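Local coordinates for DUF5037 domain-containing protein (PDB 4GL6), which is of unknown function, a single-chain member of the DUF5037 family from the gut bacterium Ruminococcus gnavus, at residues Asp156-Tyr167 / Phe227-Lys238; Ser186-Leu194 / Asn205-Gln213. All coordinates share one frame; numbering follows the deposited sequence.

Contact 1 of 2, residues Asp156-Tyr167 / Phe227-Lys238; sequences DEEEYQMYEEVY and FDDNLEIFKAAK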
loop_
_atom_site.group_PDB
_atom_site.type_symbol
_atom_site.label_atom_id
_atom_site.label_comp_id
_atom_site.label_asym_id
_atom_site.label_seq_id
_atom_site.Cartn_x
_atom_site.Cartn_y
_atom_site.Cartn_z
ATOM N N ASP A 156 -1.352 9.372 -23.908
ATOM C CA ASP A 156 -2.248 9.524 -22.748
ATOM C C ASP A 156 -3.451 8.557 -22.811
ATOM O O ASP A 156 -3.811 7.969 -21.803
ATOM C CB ASP A 156 -2.777 10.960 -22.641
ATOM C CG ASP A 156 -1.708 11.990 -22.234
ATOM O OD1 ASP A 156 -0.630 11.640 -21.706
ATOM O OD2 ASP A 156 -1.978 13.188 -22.436
ATOM N N GLU A 157 -4.012 8.371 -24.010
ATOM C CA GLU A 157 -5.168 7.492 -24.248
ATOM C C GLU A 157 -4.770 6.055 -23.908
ATOM O O GLU A 157 -5.466 5.388 -23.155
ATOM C CB GLU A 157 -5.673 7.572 -25.716
ATOM C CG GLU A 157 -6.366 8.870 -26.167
ATOM C CD GLU A 157 -5.479 10.124 -26.218
ATOM O OE1 GLU A 157 -4.228 10.015 -26.292
ATOM O OE2 GLU A 157 -6.037 11.244 -26.170
ATOM N N GLU A 158 -3.636 5.610 -24.464
ATOM C CA GLU A 158 -3.079 4.263 -24.222
ATOM C C GLU A 158 -2.792 4.024 -22.739
ATOM O O GLU A 158 -3.056 2.941 -22.222
ATOM C CB GLU A 158 -1.786 4.035 -25.040
ATOM C CG GLU A 158 -1.975 3.909 -26.552
ATOM C CD GLU A 158 -0.680 3.991 -27.369
ATOM O OE1 GLU A 158 0.281 4.700 -26.990
ATOM O OE2 GLU A 158 -0.635 3.363 -28.443
ATOM N N GLU A 159 -2.267 5.041 -22.062
ATOM C CA GLU A 159 -1.929 4.938 -20.645
ATOM C C GLU A 159 -3.191 4.768 -19.799
ATOM O O GLU A 159 -3.264 3.863 -18.964
ATOM C CB GLU A 159 -1.124 6.173 -20.205
ATOM C CG GLU A 159 -0.549 6.095 -18.797
ATOM C CD GLU A 159 0.333 7.287 -18.384
ATOM O OE1 GLU A 159 0.708 8.134 -19.241
ATOM O OE2 GLU A 159 0.674 7.344 -17.174
ATOM N N TYR A 160 -4.165 5.651 -20.029
ATOM C CA TYR A 160 -5.457 5.653 -19.326
ATOM C C TYR A 160 -6.213 4.345 -19.555
ATOM O O TYR A 160 -6.722 3.754 -18.602
ATOM C CB TYR A 160 -6.292 6.850 -19.787
ATOM C CG TYR A 160 -7.632 7.029 -19.111
ATOM C CD1 TYR A 160 -7.759 7.821 -17.955
ATOM C CD2 TYR A 160 -8.793 6.443 -19.642
ATOM C CE1 TYR A 160 -8.996 7.995 -17.338
ATOM C CE2 TYR A 160 -10.035 6.612 -19.037
ATOM C CZ TYR A 160 -10.139 7.382 -17.887
ATOM O OH TYR A 160 -11.379 7.523 -17.303
ATOM N N GLN A 161 -6.268 3.897 -20.814
ATOM C CA GLN A 161 -6.927 2.623 -21.171
ATOM C C GLN A 161 -6.362 1.433 -20.389
ATOM O O GLN A 161 -7.121 0.594 -19.930
ATOM C CB GLN A 161 -6.883 2.348 -22.689
ATOM C CG GLN A 161 -7.872 3.167 -23.519
ATOM C CD GLN A 161 -7.676 2.976 -25.008
ATOM O OE1 GLN A 161 -7.375 1.871 -25.457
ATOM N NE2 GLN A 161 -7.856 4.049 -25.784
HETATM N N MSE A 162 -5.046 1.387 -20.228
HETATM C CA MSE A 162 -4.387 0.327 -19.446
HETATM C C MSE A 162 -4.813 0.350 -17.976
HETATM O O MSE A 162 -5.034 -0.712 -17.389
HETATM C CB MSE A 162 -2.844 0.411 -19.526
HETATM C CG MSE A 162 -2.240 -0.056 -20.840
HETATM SE SE MSE A 162 -0.287 -0.082 -20.798
HETATM C CE MSE A 162 0.036 1.765 -20.251
ATOM N N TYR A 163 -4.919 1.543 -17.394
ATOM C CA TYR A 163 -5.325 1.659 -15.991
ATOM C C TYR A 163 -6.779 1.228 -15.840
ATOM O O TYR A 163 -7.089 0.406 -14.972
ATOM C CB TYR A 163 -5.068 3.067 -15.413
ATOM C CG TYR A 163 -3.640 3.592 -15.552
ATOM C CD1 TYR A 163 -2.538 2.722 -15.638
ATOM C CD2 TYR A 163 -3.378 4.968 -15.521
ATOM C CE1 TYR A 163 -1.248 3.214 -15.755
ATOM C CE2 TYR A 163 -2.086 5.458 -15.610
ATOM C CZ TYR A 163 -1.021 4.578 -15.735
ATOM O OH TYR A 163 0.276 5.034 -15.839
ATOM N N GLU A 164 -7.643 1.739 -16.724
ATOM C CA GLU A 164 -9.074 1.350 -16.797
ATOM C C GLU A 164 -9.210 -0.199 -16.830
ATOM O O GLU A 164 -9.997 -0.771 -16.074
ATOM C CB GLU A 164 -9.719 2.020 -18.026
ATOM C CG GLU A 164 -11.241 2.088 -18.103
ATOM C CD GLU A 164 -11.708 3.041 -19.230
ATOM O OE1 GLU A 164 -12.430 4.037 -18.966
ATOM O OE2 GLU A 164 -11.274 2.850 -20.380
ATOM N N GLU A 165 -8.389 -0.861 -17.652
ATOM C CA GLU A 165 -8.376 -2.332 -17.748
ATOM C C GLU A 165 -7.963 -3.020 -16.443
ATOM O O GLU A 165 -8.579 -4.027 -16.063
ATOM C CB GLU A 165 -7.523 -2.826 -18.943
ATOM C CG GLU A 165 -7.257 -4.349 -18.930
ATOM C CD GLU A 165 -6.934 -5.011 -20.262
ATOM O OE1 GLU A 165 -6.891 -4.338 -21.317
ATOM O OE2 GLU A 165 -6.746 -6.252 -20.234
ATOM N N VAL A 166 -6.916 -2.520 -15.787
ATOM C CA VAL A 166 -6.474 -3.109 -14.503
ATOM C C VAL A 166 -7.604 -2.999 -13.460
ATOM O O VAL A 166 -8.027 -4.003 -12.872
ATOM C CB VAL A 166 -5.190 -2.440 -13.981
ATOM C CG1 VAL A 166 -4.846 -2.911 -12.577
ATOM C CG2 VAL A 166 -4.036 -2.721 -14.929
ATOM N N TYR A 167 -8.130 -1.793 -13.296
ATOM C CA TYR A 167 -9.212 -1.547 -12.328
ATOM C C TYR A 167 -10.544 -2.247 -12.640
ATOM O O TYR A 167 -11.211 -2.727 -11.730
ATOM C CB TYR A 167 -9.351 -0.032 -12.037
ATOM C CG TYR A 167 -8.344 0.450 -10.998
ATOM C CD1 TYR A 167 -6.976 0.495 -11.282
ATOM C CD2 TYR A 167 -8.752 0.838 -9.714
ATOM C CE1 TYR A 167 -6.048 0.929 -10.331
ATOM C CE2 TYR A 167 -7.823 1.279 -8.760
ATOM C CZ TYR A 167 -6.477 1.312 -9.069
ATOM O OH TYR A 167 -5.578 1.736 -8.121
ATOM N N PHE A 227 -13.869 4.737 -14.463
ATOM C CA PHE A 227 -13.453 5.620 -13.377
ATOM C C PHE A 227 -14.423 6.778 -13.309
ATOM O O PHE A 227 -15.090 7.091 -14.303
ATOM C CB PHE A 227 -12.073 6.242 -13.626
ATOM C CG PHE A 227 -10.941 5.262 -13.604
ATOM C CD1 PHE A 227 -10.638 4.554 -12.434
ATOM C CD2 PHE A 227 -10.119 5.089 -14.722
ATOM C CE1 PHE A 227 -9.581 3.655 -12.392
ATOM C CE2 PHE A 227 -9.055 4.191 -14.682
ATOM C CZ PHE A 227 -8.782 3.478 -13.518
ATOM N N ASP A 228 -14.470 7.454 -12.164
ATOM C CA ASP A 228 -15.328 8.640 -12.027
ATOM C C ASP A 228 -14.833 9.817 -12.877
ATOM O O ASP A 228 -15.629 10.674 -13.266
ATOM C CB ASP A 228 -15.499 9.078 -10.554
ATOM C CG ASP A 228 -16.584 8.298 -9.807
ATOM O OD1 ASP A 228 -17.069 7.234 -10.270
ATOM O OD2 ASP A 228 -16.977 8.771 -8.729
ATOM N N ASP A 229 -13.536 9.831 -13.171
ATOM C CA ASP A 229 -12.894 10.905 -13.920
ATOM C C ASP A 229 -12.448 10.369 -15.299
ATOM O O ASP A 229 -11.656 9.425 -15.395
ATOM C CB ASP A 229 -11.759 11.467 -13.058
ATOM C CG ASP A 229 -12.272 12.021 -11.711
ATOM O OD1 ASP A 229 -13.068 12.993 -11.706
ATOM O OD2 ASP A 229 -11.890 11.469 -10.658
ATOM N N ASN A 230 -13.008 10.965 -16.348
ATOM C CA ASN A 230 -12.740 10.578 -17.729
ATOM C C ASN A 230 -11.328 10.952 -18.243
ATOM O O ASN A 230 -10.574 11.678 -17.581
ATOM C CB ASN A 230 -13.833 11.145 -18.666
ATOM C CG ASN A 230 -13.885 12.676 -18.699
ATOM O OD1 ASN A 230 -12.929 13.370 -18.364
ATOM N ND2 ASN A 230 -15.021 13.200 -19.093
ATOM N N LEU A 231 -11.012 10.459 -19.445
ATOM C CA LEU A 231 -9.745 10.730 -20.143
ATOM C C LEU A 231 -9.345 12.198 -20.175
ATOM O O LEU A 231 -8.183 12.504 -20.021
ATOM C CB LEU A 231 -9.824 10.227 -21.591
ATOM C CG LEU A 231 -8.635 10.500 -22.521
ATOM C CD1 LEU A 231 -7.405 9.773 -21.999
ATOM C CD2 LEU A 231 -8.964 10.166 -23.969
ATOM N N GLU A 232 -10.308 13.089 -20.388
ATOM C CA GLU A 232 -10.032 14.537 -20.503
ATOM C C GLU A 232 -9.516 15.099 -19.183
ATOM O O GLU A 232 -8.552 15.850 -19.173
ATOM C CB GLU A 232 -11.276 15.286 -20.999
ATOM C CG GLU A 232 -11.743 14.819 -22.389
ATOM C CD GLU A 232 -13.268 14.688 -22.465
ATOM O OE1 GLU A 232 -14.000 15.705 -22.366
ATOM O OE2 GLU A 232 -13.746 13.542 -22.614
ATOM N N ILE A 233 -10.136 14.683 -18.082
ATOM C CA ILE A 233 -9.719 15.059 -16.721
ATOM C C ILE A 233 -8.312 14.517 -16.401
ATOM O O ILE A 233 -7.535 15.165 -15.695
ATOM C CB ILE A 233 -10.776 14.595 -15.670
ATOM C CG1 ILE A 233 -12.089 15.390 -15.844
ATOM C CG2 ILE A 233 -10.267 14.762 -14.243
ATOM C CD1 ILE A 233 -13.301 14.754 -15.194
ATOM N N PHE A 234 -8.012 13.322 -16.908
ATOM C CA PHE A 234 -6.698 12.683 -16.754
ATOM C C PHE A 234 -5.620 13.484 -17.471
ATOM O O PHE A 234 -4.587 13.792 -16.864
ATOM C CB PHE A 234 -6.738 11.233 -17.248
ATOM C CG PHE A 234 -5.398 10.579 -17.339
ATOM C CD1 PHE A 234 -4.706 10.218 -16.189
ATOM C CD2 PHE A 234 -4.837 10.278 -18.576
ATOM C CE1 PHE A 234 -3.460 9.603 -16.261
ATOM C CE2 PHE A 234 -3.596 9.659 -18.658
ATOM C CZ PHE A 234 -2.908 9.324 -17.498
ATOM N N LYS A 235 -5.873 13.836 -18.735
ATOM C CA LYS A 235 -4.925 14.644 -19.521
ATOM C C LYS A 235 -4.634 16.000 -18.854
ATOM O O LYS A 235 -3.471 16.378 -18.726
ATOM C CB LYS A 235 -5.377 14.815 -20.985
ATOM C CG LYS A 235 -5.269 13.528 -21.787
ATOM C CD LYS A 235 -5.276 13.696 -23.304
ATOM C CE LYS A 235 -6.663 13.935 -23.866
ATOM N NZ LYS A 235 -6.658 13.841 -25.353
ATOM N N ALA A 236 -5.684 16.678 -18.391
ATOM C CA ALA A 236 -5.558 17.963 -17.698
ATOM C C ALA A 236 -4.758 17.812 -16.389
ATOM O O ALA A 236 -3.853 18.609 -16.137
ATOM C CB ALA A 236 -6.926 18.589 -17.436
ATOM N N ALA A 237 -5.069 16.776 -15.603
ATOM C CA ALA A 237 -4.371 16.496 -14.330
ATOM C C ALA A 237 -2.877 16.213 -14.522
ATOM O O ALA A 237 -2.043 16.712 -13.754
ATOM C CB ALA A 237 -5.020 15.329 -13.614
ATOM N N LYS A 238 -2.569 15.443 -15.567
ATOM C CA LYS A 238 -1.198 15.059 -15.943
ATOM C C LYS A 238 -0.331 16.286 -16.334
ATOM O O LYS A 238 0.868 16.257 -16.084
ATOM C CB LYS A 238 -1.250 13.973 -17.046
ATOM C CG LYS A 238 0.042 13.224 -17.301
ATOM C CD LYS A 238 -0.095 12.134 -18.376
ATOM C CE LYS A 238 1.290 11.611 -18.804
ATOM N NZ LYS A 238 1.384 10.683 -19.965
#

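Contact 2 of 2, residues Ser186-Leu194 / Asn205-Gln213; sequences SFEKAEKIL and NFEDIIEGQ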
loop_
_atom_site.group_PDB
_atom_site.type_symbol
_atom_site.label_atom_id
_atom_site.label_comp_id
_atom_site.label_asym_id
_atom_site.label_seq_id
_atom_site.Cartn_x
_atom_site.Cartn_y
_atom_site.Cartn_z
ATOM N N SER A 186 12.857 15.051 -7.457
ATOM C CA SER A 186 11.777 14.804 -6.484
ATOM C C SER A 186 11.504 13.340 -6.300
ATOM O O SER A 186 11.327 12.884 -5.170
ATOM C CB SER A 186 10.458 15.474 -6.878
ATOM O OG SER A 186 10.461 16.787 -6.396
ATOM N N PHE A 187 11.427 12.625 -7.421
ATOM C CA PHE A 187 11.156 11.201 -7.378
ATOM C C PHE A 187 12.204 10.457 -6.554
ATOM O O PHE A 187 11.869 9.700 -5.652
ATOM C CB PHE A 187 11.067 10.583 -8.780
ATOM C CG PHE A 187 10.950 9.087 -8.740
ATOM C CD1 PHE A 187 9.718 8.482 -8.492
ATOM C CD2 PHE A 187 12.082 8.281 -8.855
ATOM C CE1 PHE A 187 9.620 7.100 -8.394
ATOM C CE2 PHE A 187 11.989 6.894 -8.767
ATOM C CZ PHE A 187 10.755 6.301 -8.541
ATOM N N GLU A 188 13.466 10.695 -6.876
ATOM C CA GLU A 188 14.590 10.016 -6.208
ATOM C C GLU A 188 14.625 10.207 -4.693
ATOM O O GLU A 188 14.998 9.285 -3.974
ATOM C CB GLU A 188 15.910 10.412 -6.871
ATOM C CG GLU A 188 16.066 9.835 -8.299
ATOM C CD GLU A 188 16.286 8.317 -8.401
ATOM O OE1 GLU A 188 16.935 7.709 -7.521
ATOM O OE2 GLU A 188 15.799 7.721 -9.393
ATOM N N LYS A 189 14.247 11.399 -4.232
ATOM C CA LYS A 189 14.131 11.688 -2.797
ATOM C C LYS A 189 12.921 10.967 -2.222
ATOM O O LYS A 189 12.994 10.408 -1.115
ATOM C CB LYS A 189 13.952 13.179 -2.537
ATOM C CG LYS A 189 15.143 14.060 -2.888
ATOM C CD LYS A 189 14.757 15.516 -2.725
ATOM C CE LYS A 189 15.826 16.410 -3.265
ATOM N NZ LYS A 189 15.336 17.815 -3.287
ATOM N N ALA A 190 11.808 11.014 -2.965
ATOM C CA ALA A 190 10.575 10.368 -2.572
ATOM C C ALA A 190 10.797 8.883 -2.328
ATOM O O ALA A 190 10.441 8.376 -1.283
ATOM C CB ALA A 190 9.514 10.579 -3.631
ATOM N N GLU A 191 11.419 8.221 -3.295
ATOM C CA GLU A 191 11.697 6.763 -3.291
ATOM C C GLU A 191 12.415 6.341 -2.023
ATOM O O GLU A 191 12.025 5.371 -1.403
ATOM C CB GLU A 191 12.540 6.407 -4.530
ATOM C CG GLU A 191 12.828 4.942 -4.872
ATOM C CD GLU A 191 13.898 4.819 -5.967
ATOM O OE1 GLU A 191 14.993 5.441 -5.846
ATOM O OE2 GLU A 191 13.655 4.108 -6.968
ATOM N N LYS A 192 13.436 7.095 -1.617
ATOM C CA LYS A 192 14.206 6.784 -0.396
ATOM C C LYS A 192 13.343 6.759 0.876
ATOM O O LYS A 192 13.629 5.996 1.793
ATOM C CB LYS A 192 15.391 7.739 -0.210
ATOM C CG LYS A 192 16.412 7.810 -1.353
ATOM C CD LYS A 192 17.021 6.509 -1.875
ATOM C CE LYS A 192 17.723 6.782 -3.202
ATOM N NZ LYS A 192 18.522 5.655 -3.753
ATOM N N ILE A 193 12.278 7.561 0.912
ATOM C CA ILE A 193 11.335 7.617 2.052
ATOM C C ILE A 193 10.311 6.475 1.977
ATOM O O ILE A 193 10.047 5.813 2.979
ATOM C CB ILE A 193 10.635 8.985 2.122
ATOM C CG1 ILE A 193 11.676 10.111 2.339
ATOM C CG2 ILE A 193 9.613 8.989 3.253
ATOM C CD1 ILE A 193 11.146 11.527 2.195
ATOM N N LEU A 194 9.744 6.263 0.791
ATOM C CA LEU A 194 8.783 5.171 0.527
ATOM C C LEU A 194 9.324 3.775 0.843
ATOM O O LEU A 194 8.556 2.895 1.202
ATOM C CB LEU A 194 8.275 5.221 -0.930
ATOM C CG LEU A 194 7.379 6.404 -1.335
ATOM C CD1 LEU A 194 7.398 6.654 -2.841
ATOM C CD2 LEU A 194 5.957 6.224 -0.843
ATOM N N ASN A 205 8.239 15.854 5.494
ATOM C CA ASN A 205 9.191 16.128 4.375
ATOM C C ASN A 205 8.786 15.443 3.066
ATOM O O ASN A 205 9.024 15.999 1.996
ATOM C CB ASN A 205 10.658 15.805 4.710
ATOM C CG ASN A 205 10.875 14.335 5.061
ATOM O OD1 ASN A 205 9.972 13.651 5.605
ATOM N ND2 ASN A 205 12.078 13.831 4.745
ATOM N N PHE A 206 8.180 14.257 3.167
ATOM C CA PHE A 206 7.616 13.576 2.002
ATOM C C PHE A 206 6.502 14.433 1.385
ATOM O O PHE A 206 6.467 14.612 0.167
ATOM C CB PHE A 206 7.041 12.193 2.377
ATOM C CG PHE A 206 6.491 11.438 1.207
ATOM C CD1 PHE A 206 7.330 10.680 0.410
ATOM C CD2 PHE A 206 5.144 11.493 0.881
ATOM C CE1 PHE A 206 6.842 9.968 -0.682
ATOM C CE2 PHE A 206 4.647 10.784 -0.217
ATOM C CZ PHE A 206 5.501 10.021 -1.001
ATOM N N GLU A 207 5.600 14.940 2.239
ATOM C CA GLU A 207 4.462 15.772 1.816
ATOM C C GLU A 207 4.997 17.023 1.130
ATOM O O GLU A 207 4.464 17.409 0.089
ATOM C CB GLU A 207 3.499 16.109 2.991
ATOM C CG GLU A 207 2.880 14.916 3.763
ATOM C CD GLU A 207 2.118 13.888 2.936
ATOM O OE1 GLU A 207 1.468 14.237 1.927
ATOM O OE2 GLU A 207 2.145 12.697 3.328
ATOM N N ASP A 208 6.089 17.584 1.665
ATOM C CA ASP A 208 6.758 18.743 1.074
ATOM C C ASP A 208 7.345 18.448 -0.322
ATOM O O ASP A 208 7.325 19.336 -1.184
ATOM C CB ASP A 208 7.879 19.304 1.982
ATOM C CG ASP A 208 7.367 19.861 3.331
ATOM O OD1 ASP A 208 6.145 20.088 3.512
ATOM O OD2 ASP A 208 8.223 20.072 4.225
ATOM N N ILE A 209 7.872 17.237 -0.544
ATOM C CA ILE A 209 8.443 16.877 -1.855
ATOM C C ILE A 209 7.355 16.739 -2.910
ATOM O O ILE A 209 7.511 17.240 -4.016
ATOM C CB ILE A 209 9.226 15.561 -1.814
ATOM C CG1 ILE A 209 10.482 15.704 -0.970
ATOM C CG2 ILE A 209 9.617 15.126 -3.225
ATOM C CD1 ILE A 209 11.004 14.380 -0.466
ATOM N N ILE A 210 6.267 16.051 -2.563
ATOM C CA ILE A 210 5.182 15.821 -3.519
ATOM C C ILE A 210 4.199 16.982 -3.690
ATOM O O ILE A 210 3.431 16.946 -4.650
ATOM C CB ILE A 210 4.428 14.496 -3.258
ATOM C CG1 ILE A 210 3.439 14.613 -2.087
ATOM C CG2 ILE A 210 5.423 13.350 -3.111
ATOM C CD1 ILE A 210 2.722 13.322 -1.737
ATOM N N GLU A 211 4.192 17.976 -2.784
ATOM C CA GLU A 211 3.260 19.126 -2.866
ATOM C C GLU A 211 3.415 19.889 -4.173
ATOM O O GLU A 211 4.533 20.208 -4.560
ATOM C CB GLU A 211 3.496 20.136 -1.724
ATOM C CG GLU A 211 2.418 21.208 -1.502
ATOM C CD GLU A 211 1.431 20.878 -0.367
ATOM O OE1 GLU A 211 1.872 20.575 0.771
ATOM O OE2 GLU A 211 0.202 20.956 -0.587
ATOM N N GLY A 212 2.296 20.158 -4.854
ATOM C CA GLY A 212 2.294 20.914 -6.104
ATOM C C GLY A 212 2.597 20.113 -7.351
ATOM O O GLY A 212 2.272 20.561 -8.443
ATOM N N GLN A 213 3.218 18.941 -7.208
ATOM C CA GLN A 213 3.529 18.059 -8.342
ATOM C C GLN A 213 2.191 17.589 -8.951
ATOM O O GLN A 213 1.235 17.340 -8.204
ATOM C CB GLN A 213 4.347 16.839 -7.879
ATOM C CG GLN A 213 5.731 17.145 -7.300
ATOM C CD GLN A 213 6.809 17.444 -8.324
ATOM O OE1 GLN A 213 6.663 17.246 -9.529
ATOM N NE2 GLN A 213 7.928 17.882 -7.828
#

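Contact 1 of 2, residues Asp156-Tyr167 / Phe227-Lys238
Tyr-160 and Phe-234 both carry CG anti to the backbone N (chi1 -177° and 170°), which sends the two rings past each other in opposite directions between helices 156-171 and 231-239. Tyr-160 CD1 then lies 3.6 Å from Phe-234 CB, the ring planes meeting obliquely. The tyrosine ring lies against the start of helix 231-239: Leu-231 CA stands over the middle of one face in a CH-pi contact, 4.0 Å from the ring centroid. Beyond the ring, Tyr-160 OH donates to the main-chain Asp-229 O at 2.7 Å, approaching it tilted from the carbonyl plane. From the other side of the Tyr-160 ring, Phe-227 turns an edge toward its face in an offset edge-to-face pair, and the far side of Phe-227 reaches Tyr-167, with Phe-227 CE1 3.7 Å from Tyr-167 CG. Phe-234 is a knob set among Asp-156, Glu-159, Tyr-160 and Tyr-163; the Glu-159 carboxylate lies at its ring edge, turned almost perpendicular to it.

Charges close the other end. The extended Lys-238 brings NZ to Asp-156 OD1 (2.8 Å) and Glu-159 OE1 (2.7 Å), so one ammonium joins two carboxylates. Glu-159 OE2 accepts from Tyr-163 OH and also bonds to Tyr-181 OH, which would hold this carboxylate against rotation. A separate salt bridge links Lys-235 NZ to Glu-157 OE2 at 2.8 Å. Asn-230 is the N-cap of helix 231-239, its OD1 accepting from Ile-233 N.

The two helix segments cross at 116°, their axes 10.3 Å apart. Both helices lie against the mixed sheet: Tyr-163 and Phe-234 touch strand 175-182, Phe-227 meets Thr-218 on strand 215-220, and Phe-234 pairs edge-to-face with Phe-216, while Tyr-163 and Tyr-167 also pack on helix 75-95.

Contact 2 of 2, residues Ser186-Leu194 / Asn205-Gln213
Ile-209 reaches from helix 204-210 into helix 184-194 as a knob among Ser-186, Lys-189, Ala-190 and Ile-193. Its two branches divide the work. CG2 points at the backbone, with Ile-209 CG2 3.4 Å from Ser-186 O, whereas the longer arm ends with Ile-209 CD1 3.8 Å from Lys-189 CB. That same methyl meets Ile-193 tip to tip, the two CD1 atoms of Ile-193 and Ile-209 being 3.9 Å apart. Ile-193 CD1 also approaches the amide of Asn-205, 3.6 Å from Asn-205 ND2, near the N-terminal end of helix 204-210.

One turn earlier on helix 204-210, with CG opposite the backbone N (chi1 -178°), the Phe-206 ring reaches across to Leu-194 and Ala-190. The side chains of Phe-206 and Leu-194 cross at about a right angle, Phe-206 CE1 lying 3.7 Å from Leu-194 CG; Ala-190 O lies at the ring edge and Ile-193 CG2 meets the ring obliquely. Ile-210 CG2, from its own helix, lies over one face, offset toward the rim. Replacing Phe-206 with an alanine would probably leave Leu-194 and Ala-190 without their aromatic neighbour and open a gap between the two helices.

Further out, Tyr-145 on strand 140-147 forms an edge-to-face pair with Phe-206, and Leu-194 touches Tyr-100 and Gln-102 on strand 99-104. Ser-186 OG and Gln-213 NE2 come close without a good bonding angle; both instead bond to Asp-183 OD2, so a single carboxylate oxygen ties the start of one helix to the turn that follows the other. The helix segments run nearly antiparallel, at 154°. With no hydrogen bond or salt bridge directly across it, the pairing rests on fitted aliphatic and aromatic surfaces.

Contact 2 is nested in the chain within the loop closed by contact 1: helix 156-171 comes first, then strand 175-182, the helix pair 184-194 and 204-210, strand 215-220 and finally helix 231-239. Their centres lie about 23 Å apart and their nearest atoms about 6 Å, without touching. What they share is the mixed four-stranded sheet, where they reach strand 175-182 from opposite faces, so that helices cover both sides; contact 1 also packs on strand 215-220, and contact 2 on strands 99-104 and 140-147. The aromatic and salt-bridged contact 1 thus brings the C-terminal helix back to helix 156-171, whereas the largely apolar contact 2 joins helices close in sequence.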